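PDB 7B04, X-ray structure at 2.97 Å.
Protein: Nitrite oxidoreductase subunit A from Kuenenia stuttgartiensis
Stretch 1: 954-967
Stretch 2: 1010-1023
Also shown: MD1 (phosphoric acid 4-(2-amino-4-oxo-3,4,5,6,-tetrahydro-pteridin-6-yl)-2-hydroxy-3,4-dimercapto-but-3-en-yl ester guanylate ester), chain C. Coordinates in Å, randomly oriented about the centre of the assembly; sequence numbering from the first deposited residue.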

# COMPACT_ATOMS: atom_id res chain seq x y z
N GLU B 954 -11.75 -3.05 8.27
CA GLU B 954 -12.97 -2.75 7.53
C GLU B 954 -12.71 -1.61 6.56
O GLU B 954 -11.90 -0.73 6.84
CB GLU B 954 -14.18 -2.42 8.42
CG GLU B 954 -13.89 -1.74 9.73
CD GLU B 954 -15.17 -1.43 10.47
OE1 GLU B 954 -16.21 -1.30 9.80
OE2 GLU B 954 -15.14 -1.33 11.72
N HIS B 955 -13.42 -1.62 5.44
CA HIS B 955 -13.28 -0.57 4.44
C HIS B 955 -14.03 0.68 4.88
O HIS B 955 -15.03 0.60 5.60
CB HIS B 955 -13.80 -1.07 3.10
CG HIS B 955 -13.21 -0.37 1.92
ND1 HIS B 955 -11.94 -0.64 1.45
CD2 HIS B 955 -13.72 0.57 1.09
CE1 HIS B 955 -11.69 0.12 0.40
NE2 HIS B 955 -12.76 0.86 0.16
N GLN B 956 -13.52 1.84 4.46
CA GLN B 956 -13.98 3.13 4.95
C GLN B 956 -14.25 4.08 3.79
O GLN B 956 -13.69 3.94 2.70
CB GLN B 956 -12.96 3.75 5.92
CG GLN B 956 -11.63 4.11 5.26
CD GLN B 956 -10.60 4.61 6.26
OE1 GLN B 956 -10.88 4.73 7.45
NE2 GLN B 956 -9.40 4.92 5.77
N ILE B 957 -15.12 5.06 4.04
CA ILE B 957 -15.43 6.12 3.09
C ILE B 957 -15.00 7.46 3.67
O ILE B 957 -15.23 7.75 4.85
CB ILE B 957 -16.93 6.15 2.71
CG1 ILE B 957 -17.19 7.25 1.68
CG2 ILE B 957 -17.80 6.36 3.93
CD1 ILE B 957 -18.59 7.25 1.12
N HIS B 958 -14.34 8.27 2.84
CA HIS B 958 -13.91 9.60 3.25
C HIS B 958 -15.01 10.61 2.96
O HIS B 958 -15.60 10.60 1.87
CB HIS B 958 -12.64 10.00 2.50
CG HIS B 958 -11.41 9.28 2.95
ND1 HIS B 958 -10.38 9.91 3.63
CD2 HIS B 958 -11.04 7.98 2.84
CE1 HIS B 958 -9.43 9.03 3.90
NE2 HIS B 958 -9.81 7.85 3.43
N ILE B 959 -15.30 11.47 3.93
CA ILE B 959 -16.33 12.50 3.80
C ILE B 959 -15.84 13.75 4.52
O ILE B 959 -15.18 13.66 5.56
CB ILE B 959 -17.69 12.01 4.33
CG1 ILE B 959 -18.77 13.08 4.10
CG2 ILE B 959 -17.60 11.62 5.80
CD1 ILE B 959 -20.19 12.56 4.21
N HIS B 960 -16.16 14.91 3.96
CA HIS B 960 -15.82 16.17 4.60
C HIS B 960 -16.57 16.30 5.93
O HIS B 960 -17.75 15.94 6.01
CB HIS B 960 -16.16 17.34 3.68
CG HIS B 960 -15.68 18.66 4.19
ND1 HIS B 960 -16.42 19.45 5.04
CD2 HIS B 960 -14.53 19.34 3.97
CE1 HIS B 960 -15.75 20.55 5.32
NE2 HIS B 960 -14.60 20.51 4.68
N PRO B 961 -15.92 16.81 6.98
CA PRO B 961 -16.59 16.88 8.30
C PRO B 961 -17.90 17.65 8.27
O PRO B 961 -18.89 17.19 8.86
CB PRO B 961 -15.54 17.57 9.18
CG PRO B 961 -14.23 17.27 8.52
CD PRO B 961 -14.52 17.27 7.04
N GLN B 962 -17.93 18.81 7.61
CA GLN B 962 -19.17 19.57 7.53
C GLN B 962 -20.25 18.79 6.80
O GLN B 962 -21.43 18.82 7.20
CB GLN B 962 -18.93 20.92 6.85
CG GLN B 962 -20.13 21.84 6.86
CD GLN B 962 -20.58 22.19 8.27
OE1 GLN B 962 -21.59 21.67 8.75
NE2 GLN B 962 -19.84 23.07 8.93
N ALA B 963 -19.88 18.09 5.73
CA ALA B 963 -20.85 17.30 4.98
C ALA B 963 -21.51 16.26 5.88
O ALA B 963 -22.74 16.13 5.90
CB ALA B 963 -20.17 16.63 3.79
N ALA B 964 -20.71 15.54 6.67
CA ALA B 964 -21.28 14.53 7.56
C ALA B 964 -22.12 15.15 8.66
O ALA B 964 -23.16 14.60 9.04
CB ALA B 964 -20.16 13.67 8.15
N ARG B 965 -21.68 16.30 9.20
CA ARG B 965 -22.45 16.96 10.25
C ARG B 965 -23.81 17.42 9.75
O ARG B 965 -24.79 17.41 10.51
CB ARG B 965 -21.67 18.16 10.80
CG ARG B 965 -20.57 17.80 11.79
CD ARG B 965 -20.11 19.04 12.52
NE ARG B 965 -19.51 20.01 11.61
CZ ARG B 965 -18.21 20.15 11.42
NH1 ARG B 965 -17.35 19.39 12.07
NH2 ARG B 965 -17.76 21.06 10.56
N ASP B 966 -23.90 17.83 8.48
CA ASP B 966 -25.18 18.25 7.92
C ASP B 966 -26.15 17.08 7.79
O ASP B 966 -27.36 17.31 7.73
CB ASP B 966 -24.97 18.90 6.56
CG ASP B 966 -24.29 20.25 6.66
OD1 ASP B 966 -24.46 20.92 7.70
OD2 ASP B 966 -23.59 20.65 5.71
N LEU B 967 -25.65 15.85 7.74
CA LEU B 967 -26.50 14.67 7.69
C LEU B 967 -26.52 13.92 9.02
O LEU B 967 -26.94 12.76 9.08
CB LEU B 967 -26.06 13.75 6.55
CG LEU B 967 -26.36 14.37 5.18
CD1 LEU B 967 -25.10 14.89 4.51
CD2 LEU B 967 -27.07 13.40 4.29
PB MD1 C . -7.64 -7.12 -11.58
O3B MD1 C . -6.95 -6.94 -10.10
O1B MD1 C . -8.88 -7.96 -11.43
O2B MD1 C . -6.67 -7.83 -12.50
O3A MD1 C . -8.04 -5.67 -12.28
C10 MD1 C . -7.45 -4.47 -11.88
C11 MD1 C . -8.51 -3.34 -11.91
O11 MD1 C . -9.11 -3.14 -10.44
C12 MD1 C . -8.01 -2.21 -12.43
S12 MD1 C . -6.24 -2.15 -12.81
C13 MD1 C . -8.80 -0.92 -12.75
S13 MD1 C . -7.78 0.42 -13.43
C14 MD1 C . -10.22 -0.62 -12.56
N15 MD1 C . -10.27 0.42 -11.35
C16 MD1 C . -11.53 0.61 -10.74
C15 MD1 C . -11.71 1.75 -9.80
O14 MD1 C . -10.80 2.49 -9.59
N17 MD1 C . -13.02 1.97 -9.14
C17 MD1 C . -14.20 1.01 -9.41
N16 MD1 C . -15.48 1.22 -8.76
N18 MD1 C . -14.03 -0.15 -10.36
C20 MD1 C . -12.77 -0.38 -11.02
N8 MD1 C . -12.66 -1.48 -11.89
C7 MD1 C . -11.22 -1.74 -12.52
PA MD1 C . -6.29 -8.20 -9.25
O1A MD1 C . -5.21 -7.69 -8.33
O2A MD1 C . -7.39 -8.82 -8.45
O5' MD1 C . -5.69 -9.40 -10.20
C5' MD1 C . -4.92 -10.37 -9.55
C4' MD1 C . -5.78 -11.64 -9.23
O4' MD1 C . -5.03 -12.91 -9.72
C1' MD1 C . -4.42 -13.55 -8.44
N9 MD1 C . -2.98 -13.88 -8.65
C4 MD1 C . -2.66 -14.83 -9.51
N3 MD1 C . -3.51 -15.69 -10.38
C2 MD1 C . -2.88 -16.67 -11.26
N2 MD1 C . -3.70 -17.49 -12.10
N1 MD1 C . -1.44 -16.82 -11.29
C6 MD1 C . -0.64 -15.99 -10.44
O6 MD1 C . 0.54 -16.11 -10.46
C5 MD1 C . -1.31 -14.96 -9.52
N7 MD1 C . -0.81 -14.08 -8.66
C8 MD1 C . -1.85 -13.41 -8.10
C2' MD1 C . -4.57 -12.70 -7.51
O2' MD1 C . -4.82 -13.37 -6.24
C3' MD1 C . -5.89 -11.80 -7.96
O3' MD1 C . -7.10 -12.53 -7.64
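Stretch 2 (1010-1023) AYPYNCTMMKHSAW

Two segments distant in sequence often meet through a short run of paired β-strand, while side chains beyond the paired residues carry much of the contact. Stretch 2 of nitrite oxidoreductase subunit A illustrates the principle. Its extended segment beginning at Cys1015 runs nearly antiparallel to strand 956-959, with the N-to-C directions at 158° and the axes approaching to 4.5 Å. Together the two stretches bury 825 Å².

The firm centre of the pairing is His958 opposite Met1017. His958 N donates to Met1017 O at 2.7 Å, almost linearly, and Met1017 N returns a bond to His958 O at 3.1 Å. Both side chains therefore leave the sheet on the same face, where the methyl Met1017 CE lies over one face of the imidazole, 3.3 Å from His958 CD2. Tyr1011 approaches the same ring obliquely, its CE2 3.8 Å from His958 ND1. On the face bearing Ile957 and Met1018, apolar side chains meet, with Ile957 CG1 3.7 Å from Met1018 CG. The backbone adds contacts of the CA-H...O type: Ile957 CA lies 3.3 Å from Met1017 O, and Thr1016 CA 3.2 Å from His958 O.

Before its strand, stretch 2 makes a type I β turn from Pro1012 to Cys1015, closed by a bond from Cys1015 N to Pro1012 O at 3.2 Å. Tyr1013, within this turn, covers more surface than any other residue of the contact. Its CA-to-CB bond points sideways, but with chi1 in t the ring reaches the helix that follows strand 956-959. Ala963 CB sits over one ring face, 3.8 Å from Tyr1013 CE1, and the hydroxyl Tyr1013 OH donates to Asp966 OD2 at 2.7 Å. One aromatic side chain thus combines an apolar face with a polar tip. At the start of that helix, His960 serves as N-cap, its ND1 accepting from Gln962 N at 3.0 Å, while the edge of the same imidazole meets stretch 2, with His960 CD2 3.0 Å from Tyr1011 O.

At the other end, His955 points toward stretch 2. His955 NE2 donates a weak, bent hydrogen bond to Lys1019 O at 2.8 Å, and His955 ND1 lies 3.7 Å from Ala1022 CB. Between these two partners in sequence, the CA-to-CB bond of His1020 points away from stretch 1, and His1020 NE2 donates to O11 of MD1 at 2.6 Å. The segment that packs on stretch 1 thereby also contributes a ligand contact.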

# COMPACT_ATOMS: atom_id res chain seq x y z
N ALA B 1010 -9.54 17.21 3.85
CA ALA B 1010 -8.76 17.40 2.64
C ALA B 1010 -9.63 17.36 1.40
O ALA B 1010 -9.18 17.77 0.33
CB ALA B 1010 -7.67 16.34 2.54
N TYR B 1011 -10.88 16.87 1.51
CA TYR B 1011 -11.81 16.74 0.40
C TYR B 1011 -12.79 17.90 0.37
O TYR B 1011 -13.14 18.46 1.42
CB TYR B 1011 -12.58 15.42 0.50
CG TYR B 1011 -11.73 14.22 0.15
CD1 TYR B 1011 -11.66 13.76 -1.16
CD2 TYR B 1011 -10.97 13.57 1.11
CE1 TYR B 1011 -10.88 12.68 -1.49
CE2 TYR B 1011 -10.19 12.49 0.79
CZ TYR B 1011 -10.14 12.05 -0.51
OH TYR B 1011 -9.36 10.97 -0.85
N PRO B 1012 -13.26 18.27 -0.82
CA PRO B 1012 -14.34 19.25 -0.91
C PRO B 1012 -15.65 18.68 -0.39
O PRO B 1012 -15.81 17.47 -0.21
CB PRO B 1012 -14.42 19.56 -2.41
CG PRO B 1012 -13.83 18.36 -3.07
CD PRO B 1012 -12.77 17.85 -2.14
N TYR B 1013 -16.59 19.60 -0.13
CA TYR B 1013 -17.86 19.23 0.48
C TYR B 1013 -18.58 18.14 -0.31
O TYR B 1013 -19.07 17.16 0.26
CB TYR B 1013 -18.75 20.48 0.58
CG TYR B 1013 -20.07 20.26 1.28
CD1 TYR B 1013 -20.18 20.39 2.66
CD2 TYR B 1013 -21.21 19.92 0.57
CE1 TYR B 1013 -21.39 20.20 3.30
CE2 TYR B 1013 -22.42 19.72 1.20
CZ TYR B 1013 -22.51 19.86 2.57
OH TYR B 1013 -23.71 19.66 3.21
N ASN B 1014 -18.63 18.29 -1.64
CA ASN B 1014 -19.42 17.40 -2.49
C ASN B 1014 -18.62 16.22 -3.03
O ASN B 1014 -18.97 15.68 -4.08
CB ASN B 1014 -20.02 18.19 -3.65
CG ASN B 1014 -20.97 19.27 -3.19
OD1 ASN B 1014 -20.69 20.46 -3.31
ND2 ASN B 1014 -22.11 18.86 -2.65
N CYS B 1015 -17.59 15.76 -2.32
CA CYS B 1015 -16.76 14.69 -2.85
C CYS B 1015 -16.43 13.70 -1.75
O CYS B 1015 -15.95 14.08 -0.68
CB CYS B 1015 -15.47 15.24 -3.46
SG CYS B 1015 -14.41 13.97 -4.21
N THR B 1016 -16.70 12.43 -2.03
CA THR B 1016 -16.45 11.33 -1.11
C THR B 1016 -15.52 10.34 -1.79
O THR B 1016 -15.47 10.25 -3.02
CB THR B 1016 -17.75 10.64 -0.70
OG1 THR B 1016 -18.35 10.03 -1.85
CG2 THR B 1016 -18.72 11.65 -0.10
N MET B 1017 -14.80 9.57 -0.98
CA MET B 1017 -13.75 8.71 -1.50
C MET B 1017 -13.80 7.34 -0.84
O MET B 1017 -13.90 7.24 0.38
CB MET B 1017 -12.36 9.33 -1.28
CG MET B 1017 -11.24 8.65 -2.06
SD MET B 1017 -10.55 7.19 -1.26
CE MET B 1017 -9.42 7.94 -0.09
N MET B 1018 -13.73 6.30 -1.67
CA MET B 1018 -13.52 4.94 -1.21
C MET B 1018 -12.39 4.34 -2.03
O MET B 1018 -12.39 4.46 -3.26
CB MET B 1018 -14.78 4.08 -1.37
CG MET B 1018 -15.99 4.58 -0.59
SD MET B 1018 -17.39 3.44 -0.69
CE MET B 1018 -17.91 3.68 -2.39
N LYS B 1019 -11.43 3.70 -1.37
CA LYS B 1019 -10.35 3.08 -2.12
C LYS B 1019 -10.91 1.87 -2.87
O LYS B 1019 -11.87 1.24 -2.43
CB LYS B 1019 -9.19 2.71 -1.20
CG LYS B 1019 -8.39 3.92 -0.73
CD LYS B 1019 -7.78 4.66 -1.90
CE LYS B 1019 -6.88 5.80 -1.45
NZ LYS B 1019 -6.36 6.62 -2.58
N HIS B 1020 -10.30 1.56 -4.00
CA HIS B 1020 -10.85 0.56 -4.91
C HIS B 1020 -10.44 -0.83 -4.47
O HIS B 1020 -9.34 -1.03 -3.95
CB HIS B 1020 -10.37 0.82 -6.34
CG HIS B 1020 -10.70 -0.30 -7.28
ND1 HIS B 1020 -11.99 -0.75 -7.46
CD2 HIS B 1020 -9.92 -1.05 -8.10
CE1 HIS B 1020 -11.99 -1.74 -8.34
NE2 HIS B 1020 -10.75 -1.94 -8.74
N SER B 1021 -11.36 -1.80 -4.63
CA SER B 1021 -11.05 -3.20 -4.35
C SER B 1021 -10.70 -3.67 -2.94
O SER B 1021 -9.53 -3.84 -2.57
CB SER B 1021 -9.99 -3.71 -5.27
OG SER B 1021 -10.56 -4.34 -6.39
N ALA B 1022 -11.73 -3.76 -2.15
CA ALA B 1022 -11.80 -4.71 -1.05
C ALA B 1022 -12.56 -5.97 -1.50
O ALA B 1022 -13.22 -5.98 -2.54
CB ALA B 1022 -12.46 -4.02 0.12
N TRP B 1023 -12.45 -7.05 -0.72
CA TRP B 1023 -13.18 -8.27 -1.07
C TRP B 1023 -14.66 -8.05 -0.79
O TRP B 1023 -15.06 -7.76 0.34
CB TRP B 1023 -12.64 -9.47 -0.29
CG TRP B 1023 -11.30 -9.95 -0.78
CD1 TRP B 1023 -10.41 -9.23 -1.53
CD2 TRP B 1023 -10.69 -11.24 -0.58
NE1 TRP B 1023 -9.30 -9.98 -1.80
CE2 TRP B 1023 -9.45 -11.22 -1.23
CE3 TRP B 1023 -11.08 -12.40 0.09
CZ2 TRP B 1023 -8.59 -12.32 -1.23
CZ3 TRP B 1023 -10.23 -13.49 0.09
CH2 TRP B 1023 -8.99 -13.44 -0.57